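Local coordinates for protein alcohol dehydrogenase (Thermus thermophilus, PDB 2EIH) that binds zinc and is probably an alcohol dehydrogenase that oxidises or reduces its substrate with a nicotinamide cofactor, at residues Gln156-Val159 with Gly163-Pro166. Numbering follows the deposited sequence.
Sequences QMVV and GVRP
Val164 donates its backbone N-H to the carbonyl of Val158 six residues earlier, a 3.0 Å bond from Val164 N to Val158 O that is nearly straight, 170° at the hydrogen, and tilted somewhat out of the carbonyl plane. Gly163 N lies equally near Val158 O, but its N-H points poorly for a bond. The CA of Gly163 sits 3.2 Å from Val159 O in a CA-H...O contact. Its positive phi (54°), which favours glycine, takes the chain out of the helix and brings the N-H of Val164 back to the final turn. The side chains then close on one another: CG1 of Val158, placed anti to the backbone N (chi1 177°) and thus beside its own carbonyl, reaches CB of Val164 at 3.8 Å and CG2 at a similar distance. That CG2 also lies 3.6 Å from Val158 O, so the Val164 side chain flanks the accepting carbonyl. The arrangement is a glycine C-terminal cap of helix 148-161, and the chain emerging from it leads into strand 169-172, a central strand of the six-stranded parallel sheet, whose order 3-2-1-4-5-6 is that of a Rossmann fold. Val158 also packs on Val240 and Ile186, and Val164 on Lys238, setting both valines against strand 236-241 and Val158 also against helix 180-189. A water donates a 2.6 Å hydrogen bond to Val164 O and a weak, longer one to Val159 O, bridging the two carbonyls across the turn. The CB of Val159 points away from 163-166, and its side chain packs on Ile186 and Phe190, as well as on Arg165 of a neighbouring subunit; Arg165 of this chain reciprocally meets Val159 of that subunit.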
loop_
_atom_site.group_PDB
_atom_site.type_symbol
_atom_site.label_atom_id
_atom_site.label_comp_id
_atom_site.label_asym_id
_atom_site.label_seq_id
_atom_site.Cartn_x
_atom_site.Cartn_y
_atom_site.Cartn_z
ATOM N N GLN A 156 -6.756 14.303 2.843
ATOM C CA GLN A 156 -6.006 13.309 3.597
ATOM C C GLN A 156 -6.967 12.302 4.205
ATOM O O GLN A 156 -6.681 11.112 4.219
ATOM C CB GLN A 156 -5.168 13.946 4.714
ATOM C CG GLN A 156 -4.277 12.925 5.434
ATOM C CD GLN A 156 -3.229 13.542 6.345
ATOM O OE1 GLN A 156 -3.424 13.625 7.556
ATOM N NE2 GLN A 156 -2.115 13.987 5.764
ATOM N N MET A 157 -8.109 12.778 4.693
ATOM C CA MET A 157 -9.093 11.891 5.297
ATOM C C MET A 157 -9.706 10.927 4.276
ATOM O O MET A 157 -9.723 9.714 4.493
ATOM C CB MET A 157 -10.203 12.701 5.979
ATOM C CG MET A 157 -9.732 13.515 7.175
ATOM S SD MET A 157 -11.120 14.357 8.012
ATOM C CE MET A 157 -11.389 15.630 6.893
ATOM N N VAL A 158 -10.182 11.465 3.155
ATOM C CA VAL A 158 -10.811 10.672 2.095
ATOM C C VAL A 158 -9.830 9.797 1.307
ATOM O O VAL A 158 -9.973 8.578 1.251
ATOM C CB VAL A 158 -11.565 11.618 1.112
ATOM C CG1 VAL A 158 -12.169 10.832 -0.047
ATOM C CG2 VAL A 158 -12.660 12.365 1.869
ATOM N N VAL A 159 -8.829 10.431 0.711
ATOM C CA VAL A 159 -7.843 9.726 -0.095
ATOM C C VAL A 159 -6.812 8.872 0.678
ATOM O O VAL A 159 -6.773 7.656 0.511
ATOM C CB VAL A 159 -7.128 10.739 -1.022
ATOM C CG1 VAL A 159 -6.162 10.030 -1.946
ATOM C CG2 VAL A 159 -8.166 11.501 -1.830
ATOM N N GLY A 163 -8.884 5.891 2.176
ATOM C CA GLY A 163 -8.647 5.157 0.944
ATOM C C GLY A 163 -9.941 4.937 0.167
ATOM O O GLY A 163 -10.162 3.862 -0.399
ATOM N N VAL A 164 -10.801 5.952 0.130
ATOM C CA VAL A 164 -12.062 5.833 -0.590
ATOM C C VAL A 164 -11.833 5.393 -2.032
ATOM O O VAL A 164 -10.908 5.860 -2.695
ATOM C CB VAL A 164 -12.856 7.165 -0.543
ATOM C CG1 VAL A 164 -14.005 7.132 -1.530
ATOM C CG2 VAL A 164 -13.393 7.391 0.871
ATOM N N ARG A 165 -12.666 4.464 -2.496
ATOM C CA ARG A 165 -12.571 3.929 -3.855
ATOM C C ARG A 165 -13.976 3.708 -4.413
ATOM O O ARG A 165 -14.943 3.639 -3.665
ATOM C CB ARG A 165 -11.785 2.611 -3.840
ATOM C CG ARG A 165 -12.491 1.471 -3.102
ATOM C CD ARG A 165 -11.519 0.436 -2.522
ATOM N NE ARG A 165 -10.692 -0.224 -3.535
ATOM C CZ ARG A 165 -9.428 0.099 -3.802
ATOM N NH1 ARG A 165 -8.834 1.080 -3.131
ATOM N NH2 ARG A 165 -8.751 -0.564 -4.729
ATOM N N PRO A 166 -14.111 3.593 -5.739
ATOM C CA PRO A 166 -15.445 3.386 -6.324
ATOM C C PRO A 166 -16.187 2.174 -5.752
ATOM O O PRO A 166 -15.615 1.103 -5.578
ATOM C CB PRO A 166 -15.156 3.266 -7.823
ATOM C CG PRO A 166 -13.748 2.788 -7.875
ATOM C CD PRO A 166 -13.060 3.535 -6.767
HETATM O O HOH W 1 -8.376 6.321 -2.239
#